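5'-tyrosyl-DNA phosphodiesterase (Caenorhabditis elegans, PDB 4FVA) belongs to the endonuclease/exonuclease/phosphatase family, which has the DNase I-like fold of two packed beta sheets, and holds a magnesium ion. Local coordinates at residues 16-21 against 47-52; 167-172 against 211-216. All coordinates share one frame; numbering follows the deposited sequence.

Contact 1 of 2, residues 16-21 against 47-52; sequences VMSWNI and ILFLQE. With MG (magnesium ion), chain F.
Met17 and Leu48 form the closely packed part of this contact: their side chains run alongside each other in the same direction, with Leu48 CD1 3.6 Å from Met17 CG. Leu48 CG is anti to its backbone N (chi1 171°), and chi2 of 71° brings CD1 back toward the neighbouring strand. Beyond the end of strand 13-20, Ile21 CG2 meets Leu50 CD2 at 3.9 Å and also lies over the rim of the Trp19 ring. Helix 29-43 covers this apolar side. The segment axes approach to 4.6 Å at 13°; Phe49 N donates to Met17 O and Trp19 N to Phe49 O, so residues 17 and 19 flank 49 as parallel pairing requires. The two strands and the helix between them make a beta-alpha-beta unit within the six-stranded sheet of the DNase I-like fold. On the other face Val16, Ile47 and Phe49 are apolar, and polar groups take over toward the C-terminal end. Gln51 NE2 donates to Ser18 OG at 3.0 Å, close to its amide plane, while one water accepts from Ser18 OG and donates to Gln51 OE1. This bridge, together with Asn124 on NE2, fixes the amide rotation. Last, metal-bound waters join the packing: Glu52 OE1 binds magnesium at 2.6 Å, long for this ion, beside two waters and Asp22. Asn20 OD1 touches Glu52 CB (3.5 Å) and accepts from Asp22 N.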
ATOM      1  N   VAL A  16       3.093   5.330  -7.290  1.00 24.76           N
ATOM      2  CA  VAL A  16       2.316   4.385  -6.512  1.00 19.97           C
ATOM      3  C   VAL A  16       2.266   4.870  -5.077  1.00 22.35           C
ATOM      4  O   VAL A  16       3.306   5.165  -4.469  1.00 21.36           O
ATOM      5  CB  VAL A  16       2.912   2.977  -6.546  1.00 19.72           C
ATOM      6  CG1 VAL A  16       2.007   2.006  -5.757  1.00 19.49           C
ATOM      7  CG2 VAL A  16       3.093   2.501  -7.989  1.00 22.62           C
ATOM      8  N   MET A  17       1.052   4.970  -4.554  1.00 20.15           N
ATOM      9  CA  MET A  17       0.813   5.419  -3.190  1.00 20.38           C
ATOM     10  C   MET A  17       0.152   4.276  -2.434  1.00 20.12           C
ATOM     11  O   MET A  17      -0.668   3.552  -3.008  1.00 19.80           O
ATOM     12  CB  MET A  17      -0.098   6.649  -3.194  1.00 20.56           C
ATOM     13  CG  MET A  17      -0.468   7.162  -1.801  1.00 24.12           C
ATOM     14  SD  MET A  17      -1.277   8.752  -1.967  1.00 27.49           S
ATOM     15  CE  MET A  17      -2.052   8.900  -0.361  1.00 37.29           C
ATOM     16  N   SER A  18       0.537   4.087  -1.169  1.00 20.28           N
ATOM     17  CA  SER A  18      -0.054   3.046  -0.317  1.00 20.09           C
ATOM     18  C   SER A  18      -0.390   3.616   1.054  1.00 22.71           C
ATOM     19  O   SER A  18       0.410   4.372   1.627  1.00 20.71           O
ATOM     20  CB  SER A  18       0.891   1.855  -0.171  1.00 19.98           C
ATOM     21  OG  SER A  18       0.322   0.860   0.666  1.00 19.82           O
ATOM     22  N   TRP A  19      -1.549   3.244   1.593  1.00 20.20           N
ATOM     23  CA  TRP A  19      -2.030   3.864   2.824  1.00 20.45           C
ATOM     24  C   TRP A  19      -2.960   2.957   3.609  1.00 20.25           C
ATOM     25  O   TRP A  19      -3.988   2.503   3.095  1.00 19.96           O
ATOM     26  CB  TRP A  19      -2.773   5.160   2.483  1.00 20.60           C
ATOM     27  CG  TRP A  19      -2.798   6.192   3.568  1.00 20.99           C
ATOM     28  CD1 TRP A  19      -2.325   6.068   4.859  1.00 21.22           C
ATOM     29  CD2 TRP A  19      -3.316   7.526   3.457  1.00 23.81           C
ATOM     30  NE1 TRP A  19      -2.519   7.243   5.540  1.00 21.59           N
ATOM     31  CE2 TRP A  19      -3.117   8.157   4.706  1.00 22.75           C
ATOM     32  CE3 TRP A  19      -3.917   8.250   2.419  1.00 21.20           C
ATOM     33  CZ2 TRP A  19      -3.493   9.487   4.942  1.00 21.94           C
ATOM     34  CZ3 TRP A  19      -4.297   9.570   2.653  1.00 21.53           C
ATOM     35  CH2 TRP A  19      -4.082  10.175   3.913  1.00 21.89           C
ATOM     36  N   ASN A  20      -2.590   2.694   4.857  1.00 20.44           N
ATOM     37  CA  ASN A  20      -3.514   2.062   5.784  1.00 20.34           C
ATOM     38  C   ASN A  20      -4.355   3.185   6.348  1.00 20.55           C
ATOM     39  O   ASN A  20      -3.832   4.049   7.063  1.00 20.92           O
ATOM     40  CB  ASN A  20      -2.758   1.303   6.876  1.00 20.47           C
ATOM     41  CG  ASN A  20      -3.681   0.722   7.929  1.00 20.42           C
ATOM     42  OD1 ASN A  20      -4.718   1.307   8.244  1.00 20.45           O
ATOM     43  ND2 ASN A  20      -3.314  -0.441   8.470  1.00 20.35           N
ATOM     44  N   ILE A  21      -5.643   3.197   6.009  1.00 20.34           N
ATOM     45  CA  ILE A  21      -6.478   4.351   6.351  1.00 20.54           C
ATOM     46  C   ILE A  21      -7.236   4.216   7.685  1.00 20.64           C
ATOM     47  O   ILE A  21      -8.086   5.054   8.031  1.00 20.78           O
ATOM     48  CB  ILE A  21      -7.425   4.740   5.198  1.00 20.36           C
ATOM     49  CG1 ILE A  21      -8.437   3.640   4.904  1.00 20.28           C
ATOM     50  CG2 ILE A  21      -6.592   5.134   3.921  1.00 20.35           C
ATOM     51  CD1 ILE A  21      -9.413   3.995   3.803  1.00 19.82           C
ATOM     52  N   ILE A  47      -1.471   5.054  -9.207  1.00 21.69           N
ATOM     53  CA  ILE A  47      -1.915   3.800  -8.621  1.00 19.51           C
ATOM     54  C   ILE A  47      -1.972   3.985  -7.112  1.00 25.63           C
ATOM     55  O   ILE A  47      -1.061   4.557  -6.518  1.00 19.65           O
ATOM     56  CB  ILE A  47      -0.952   2.648  -8.979  1.00 19.06           C
ATOM     57  CG1 ILE A  47      -0.943   2.412 -10.498  1.00 21.24           C
ATOM     58  CG2 ILE A  47      -1.336   1.358  -8.252  1.00 18.81           C
ATOM     59  CD1 ILE A  47       0.240   1.580 -10.962  1.00 18.82           C
ATOM     60  N   LEU A  48      -3.048   3.516  -6.496  1.00 19.24           N
ATOM     61  CA  LEU A  48      -3.212   3.672  -5.062  1.00 19.37           C
ATOM     62  C   LEU A  48      -3.604   2.362  -4.400  1.00 24.39           C
ATOM     63  O   LEU A  48      -4.587   1.736  -4.797  1.00 18.88           O
ATOM     64  CB  LEU A  48      -4.256   4.756  -4.764  1.00 19.76           C
ATOM     65  CG  LEU A  48      -4.717   4.930  -3.313  1.00 19.67           C
ATOM     66  CD1 LEU A  48      -3.578   5.544  -2.459  1.00 20.00           C
ATOM     67  CD2 LEU A  48      -5.982   5.801  -3.238  1.00 19.78           C
ATOM     68  N   PHE A  49      -2.815   1.949  -3.406  1.00 19.20           N
ATOM     69  CA  PHE A  49      -3.140   0.814  -2.541  1.00 19.03           C
ATOM     70  C   PHE A  49      -3.748   1.296  -1.220  1.00 19.20           C
ATOM     71  O   PHE A  49      -3.166   2.148  -0.559  1.00 19.51           O
ATOM     72  CB  PHE A  49      -1.865   0.030  -2.198  1.00 19.04           C
ATOM     73  CG  PHE A  49      -1.261  -0.729  -3.350  1.00 19.36           C
ATOM     74  CD1 PHE A  49      -1.841  -0.723  -4.608  1.00 20.87           C
ATOM     75  CD2 PHE A  49      -0.087  -1.460  -3.159  1.00 21.27           C
ATOM     76  CE1 PHE A  49      -1.273  -1.452  -5.665  1.00 21.72           C
ATOM     77  CE2 PHE A  49       0.491  -2.185  -4.208  1.00 20.74           C
ATOM     78  CZ  PHE A  49      -0.105  -2.183  -5.464  1.00 18.49           C
ATOM     79  N   LEU A  50      -4.890   0.739  -0.815  1.00 19.03           N
ATOM     80  CA  LEU A  50      -5.446   1.020   0.519  1.00 20.31           C
ATOM     81  C   LEU A  50      -5.546  -0.258   1.346  1.00 19.93           C
ATOM     82  O   LEU A  50      -5.793  -1.334   0.792  1.00 18.76           O
ATOM     83  CB  LEU A  50      -6.843   1.639   0.418  1.00 20.22           C
ATOM     84  CG  LEU A  50      -6.964   2.933  -0.396  1.00 20.67           C
ATOM     85  CD1 LEU A  50      -8.427   3.367  -0.449  1.00 19.30           C
ATOM     86  CD2 LEU A  50      -6.092   4.024   0.247  1.00 19.71           C
ATOM     87  N   GLN A  51      -5.375  -0.126   2.662  1.00 20.97           N
ATOM     88  CA  GLN A  51      -5.629  -1.209   3.602  1.00 19.15           C
ATOM     89  C   GLN A  51      -6.529  -0.719   4.742  1.00 19.30           C
ATOM     90  O   GLN A  51      -6.621   0.490   5.000  1.00 19.55           O
ATOM     91  CB  GLN A  51      -4.314  -1.775   4.162  1.00 19.28           C
ATOM     92  CG  GLN A  51      -3.269  -2.122   3.116  1.00 19.19           C
ATOM     93  CD  GLN A  51      -2.394  -0.946   2.722  1.00 19.44           C
ATOM     94  OE1 GLN A  51      -2.079  -0.085   3.555  1.00 19.75           O
ATOM     95  NE2 GLN A  51      -1.986  -0.905   1.436  1.00 19.31           N
ATOM     96  N   GLU A  52      -7.163  -1.657   5.444  1.00 20.76           N
ATOM     97  CA  GLU A  52      -8.131  -1.331   6.492  1.00 19.29           C
ATOM     98  C   GLU A  52      -9.219  -0.388   5.999  1.00 19.28           C
ATOM     99  O   GLU A  52      -9.567   0.581   6.671  1.00 20.07           O
ATOM    100  CB  GLU A  52      -7.449  -0.752   7.743  1.00 19.66           C
ATOM    101  CG  GLU A  52      -6.979  -1.831   8.699  1.00 29.05           C
ATOM    102  CD  GLU A  52      -6.565  -1.296  10.040  1.00 31.34           C
ATOM    103  OE1 GLU A  52      -7.359  -0.548  10.677  1.00 24.75           O
ATOM    104  OE2 GLU A  52      -5.425  -1.617  10.445  1.00 27.64           O
TER
HETATM  105 MG    MG F 402      -6.353   0.647  12.711  1.00 33.25          MG
HETATM  106  O   HOH W   1       0.312   1.120   3.365  1.00 20.27           O
HETATM  107  O   HOH W   2      -4.647   1.671  11.195  1.00 23.86           O
HETATM  108  O   HOH W   3      -7.697   0.333  14.859  1.00 32.58           O

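Contact 2 of 2, residues 167-172 against 211-216; sequences NLRDEE and AKMRFD
Phe215 is clasped by Asn167 and the chain that follows it. Asn167 OD1 sits over the centre of the ring, 3.8 Å above its plane, with the amide turned 70° from the ring; Met213 CB covers the opposite face. Leu168 O comes in at the ring edge, 3.4 Å from Phe215 CD1. Arg169 adds its guanidinium obliquely: Phe215 CE1 stands over one guanidinium face, near its rim, with CZ of Arg169 3.7 Å from that ring atom. The planes differ by 53°, too much for a parallel stack. Met213 bends at both chi2 and chi3 (chi3 -69°), which curls its methyl CE to 3.4 Å from Arg169 CD.

Direct backbone bonding is slight, a weak bond of 3.3 Å from Asn167 N to Phe215 O, but a water joins Leu168 O to Arg214 N. In the second shell, Arg169 NH2 donates to Asn167 O at 3.2 Å, approaching from above the carbonyl plane, and thereby ties the guanidinium to its own loop. Arg169 N donates to Glu172 OE1 at 3.0 Å. Salt bridges from Glu172 to Arg134 and Arg137 join the 3-10 turn 170-172 to helix 134-154.

Further out, Trp197 meets the Phe215 ring, Asn167 ND2 donates to Leu127 O and to a bound malonate, and Asp216 OD2 bonds to His247 ND1. Asn167 closes a GDLN sequence that also includes Asp165, matching the GDxN signature loop found in the DNase I-like superfamily.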
ATOM      1  N   ASN A 167       3.495  -4.595   8.234  1.00 21.79           N
ATOM      2  CA  ASN A 167       3.634  -4.804   9.680  1.00 29.42           C
ATOM      3  C   ASN A 167       4.978  -5.388  10.091  1.00 33.25           C
ATOM      4  O   ASN A 167       5.069  -6.107  11.096  1.00 29.25           O
ATOM      5  CB  ASN A 167       2.501  -5.681  10.214  1.00 20.79           C
ATOM      6  CG  ASN A 167       1.285  -4.868  10.618  1.00 22.64           C
ATOM      7  OD1 ASN A 167       1.414  -3.849  11.296  1.00 24.99           O
ATOM      8  ND2 ASN A 167       0.105  -5.298  10.177  1.00 20.43           N
ATOM      9  N   LEU A 168       6.013  -5.066   9.320  1.00 27.56           N
ATOM     10  CA  LEU A 168       7.327  -5.684   9.484  1.00 33.48           C
ATOM     11  C   LEU A 168       8.211  -4.985  10.503  1.00 37.22           C
ATOM     12  O   LEU A 168       8.187  -3.754  10.631  1.00 38.11           O
ATOM     13  CB  LEU A 168       8.080  -5.733   8.140  1.00 32.62           C
ATOM     14  CG  LEU A 168       7.652  -6.736   7.057  1.00 35.84           C
ATOM     15  CD1 LEU A 168       8.414  -6.511   5.730  1.00 34.46           C
ATOM     16  CD2 LEU A 168       7.799  -8.183   7.534  1.00 28.46           C
ATOM     17  N   ARG A 169       8.969  -5.785  11.247  1.00 45.70           N
ATOM     18  CA  ARG A 169      10.199  -5.307  11.865  1.00 48.95           C
ATOM     19  C   ARG A 169      11.296  -5.779  10.899  1.00 59.44           C
ATOM     20  O   ARG A 169      11.163  -6.850  10.304  1.00 56.30           O
ATOM     21  CB  ARG A 169      10.367  -5.922  13.253  1.00 50.69           C
ATOM     22  CG  ARG A 169       9.100  -6.607  13.796  1.00 50.63           C
ATOM     23  CD  ARG A 169       8.102  -5.628  14.416  1.00 52.71           C
ATOM     24  NE  ARG A 169       6.729  -5.857  13.956  1.00 53.84           N
ATOM     25  CZ  ARG A 169       5.636  -5.627  14.687  1.00 51.79           C
ATOM     26  NH1 ARG A 169       5.747  -5.171  15.929  1.00 50.83           N
ATOM     27  NH2 ARG A 169       4.425  -5.860  14.178  1.00 37.82           N
ATOM     28  N   ASP A 170      12.357  -4.996  10.705  1.00 74.35           N
ATOM     29  CA  ASP A 170      13.353  -5.334   9.670  1.00 79.26           C
ATOM     30  C   ASP A 170      13.946  -6.751   9.745  1.00 75.36           C
ATOM     31  O   ASP A 170      14.246  -7.358   8.712  1.00 73.92           O
ATOM     32  CB  ASP A 170      14.475  -4.295   9.608  1.00 87.05           C
ATOM     33  CG  ASP A 170      14.190  -3.200   8.591  1.00 93.14           C
ATOM     34  OD1 ASP A 170      14.364  -3.467   7.379  1.00 92.00           O
ATOM     35  OD2 ASP A 170      13.792  -2.085   8.992  1.00 97.00           O
ATOM     36  N   GLU A 171      14.137  -7.266  10.955  1.00 68.82           N
ATOM     37  CA  GLU A 171      14.706  -8.597  11.128  1.00 67.87           C
ATOM     38  C   GLU A 171      13.767  -9.678  10.597  1.00 66.33           C
ATOM     39  O   GLU A 171      14.149 -10.844  10.499  1.00 70.45           O
ATOM     40  CB  GLU A 171      15.004  -8.853  12.603  1.00 74.89           C
ATOM     41  CG  GLU A 171      13.767  -8.859  13.487  1.00 80.60           C
ATOM     42  CD  GLU A 171      13.174  -7.470  13.667  1.00 83.80           C
ATOM     43  OE1 GLU A 171      13.612  -6.533  12.963  1.00 79.61           O
ATOM     44  OE2 GLU A 171      12.278  -7.315  14.524  1.00 87.06           O
ATOM     45  N   GLU A 172      12.527  -9.299  10.295  1.00 55.86           N
ATOM     46  CA  GLU A 172      11.538 -10.253   9.794  1.00 48.27           C
ATOM     47  C   GLU A 172      11.606 -10.467   8.276  1.00 46.58           C
ATOM     48  O   GLU A 172      11.043 -11.438   7.761  1.00 49.96           O
ATOM     49  CB  GLU A 172      10.117  -9.837  10.200  1.00 45.34           C
ATOM     50  CG  GLU A 172       9.853  -9.884  11.703  1.00 47.58           C
ATOM     51  CD  GLU A 172       8.467  -9.355  12.088  1.00 46.11           C
ATOM     52  OE1 GLU A 172       7.881  -8.555  11.319  1.00 40.65           O
ATOM     53  OE2 GLU A 172       7.964  -9.744  13.167  1.00 42.24           O
ATOM     54  N   ALA A 211       6.635   4.396  19.840  1.00 58.14           N
ATOM     55  CA  ALA A 211       7.134   3.310  19.029  1.00 54.64           C
ATOM     56  C   ALA A 211       7.162   3.855  17.617  1.00 55.00           C
ATOM     57  O   ALA A 211       6.236   4.555  17.211  1.00 61.93           O
ATOM     58  CB  ALA A 211       6.241   2.100  19.142  1.00 49.15           C
ATOM     59  N   LYS A 212       8.217   3.547  16.872  1.00 50.45           N
ATOM     60  CA  LYS A 212       8.325   3.978  15.479  1.00 47.86           C
ATOM     61  C   LYS A 212       8.633   2.775  14.599  1.00 43.54           C
ATOM     62  O   LYS A 212       9.548   2.008  14.896  1.00 42.17           O
ATOM     63  CB  LYS A 212       9.445   5.014  15.312  1.00 51.10           C
ATOM     64  CG  LYS A 212       9.147   6.381  15.900  1.00 60.34           C
ATOM     65  CD  LYS A 212      10.037   7.470  15.305  1.00 64.12           C
ATOM     66  CE  LYS A 212      11.490   7.332  15.737  1.00 66.44           C
ATOM     67  NZ  LYS A 212      12.316   8.494  15.284  1.00 64.23           N
ATOM     68  N   MET A 213       7.900   2.621  13.500  1.00 38.45           N
ATOM     69  CA  MET A 213       8.117   1.463  12.640  1.00 32.46           C
ATOM     70  C   MET A 213       7.961   1.810  11.170  1.00 29.98           C
ATOM     71  O   MET A 213       7.248   2.748  10.807  1.00 33.48           O
ATOM     72  CB  MET A 213       7.164   0.322  13.016  1.00 33.73           C
ATOM     73  CG  MET A 213       7.241  -0.073  14.484  1.00 36.65           C
ATOM     74  SD  MET A 213       8.851  -0.804  14.852  1.00 46.04           S
ATOM     75  CE  MET A 213       8.748  -2.358  13.971  1.00 63.62           C
ATOM     76  N   ARG A 214       8.662   1.062  10.324  1.00 26.75           N
ATOM     77  CA  ARG A 214       8.490   1.181   8.893  1.00 24.49           C
ATOM     78  C   ARG A 214       7.632   0.025   8.424  1.00 27.41           C
ATOM     79  O   ARG A 214       8.107  -0.874   7.723  1.00 28.21           O
ATOM     80  CB  ARG A 214       9.842   1.196   8.186  1.00 23.61           C
ATOM     81  CG  ARG A 214       9.740   1.509   6.706  1.00 26.47           C
ATOM     82  CD  ARG A 214      11.078   1.978   6.141  1.00 28.51           C
ATOM     83  NE  ARG A 214      12.024   0.882   5.931  1.00 25.78           N
ATOM     84  CZ  ARG A 214      12.087   0.157   4.817  1.00 31.84           C
ATOM     85  NH1 ARG A 214      11.237   0.392   3.817  1.00 25.69           N
ATOM     86  NH2 ARG A 214      12.990  -0.811   4.702  1.00 30.74           N
ATOM     87  N   PHE A 215       6.362   0.079   8.810  1.00 22.16           N
ATOM     88  CA  PHE A 215       5.396  -0.979   8.558  1.00 23.78           C
ATOM     89  C   PHE A 215       4.975  -1.004   7.095  1.00 22.77           C
ATOM     90  O   PHE A 215       4.685  -2.055   6.539  1.00 20.96           O
ATOM     91  CB  PHE A 215       4.152  -0.763   9.429  1.00 27.43           C
ATOM     92  CG  PHE A 215       4.311  -1.193  10.877  1.00 25.41           C
ATOM     93  CD1 PHE A 215       5.251  -2.145  11.245  1.00 30.85           C
ATOM     94  CD2 PHE A 215       3.485  -0.648  11.868  1.00 28.78           C
ATOM     95  CE1 PHE A 215       5.373  -2.544  12.578  1.00 35.59           C
ATOM     96  CE2 PHE A 215       3.600  -1.041  13.205  1.00 31.83           C
ATOM     97  CZ  PHE A 215       4.547  -1.988  13.556  1.00 37.54           C
ATOM     98  N   ASP A 216       4.910   0.173   6.489  1.00 22.68           N
ATOM     99  CA  ASP A 216       4.387   0.301   5.146  1.00 21.07           C
ATOM    100  C   ASP A 216       5.527   0.366   4.138  1.00 21.09           C
ATOM    101  O   ASP A 216       6.412   1.209   4.248  1.00 21.44           O
ATOM    102  CB  ASP A 216       3.499   1.541   5.083  1.00 22.36           C
ATOM    103  CG  ASP A 216       2.438   1.532   6.169  1.00 25.27           C
ATOM    104  OD1 ASP A 216       1.411   0.867   5.952  1.00 24.56           O
ATOM    105  OD2 ASP A 216       2.634   2.151   7.247  1.00 21.54           O
TER
HETATM  106  O   HOH W   4       9.953  -1.628  10.843  1.00 37.61           O

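How the contacts relate
From the N terminus, strand 13-20 leads into helix 29-43, and contact 1 closes this first excursion where strand 47-53 returns beside its start. The chain then adds one edge of the first sheet (68-72, 80-86), builds much of the second, and passes through helix 134-154 and strand 159-163 before contact 2 begins. That contact closes a separate loop of 38 residues, bringing the segment after 159-163 against the start of strand 212-221. The closures therefore lie in series, neither enclosing nor crossing the other. Their centres are about 17 Å apart, yet Asn20 CB packs 4.3 Å from Asp216 OD1, so the end of strand 13-20 in one sheet touches strand 212-221 of the other.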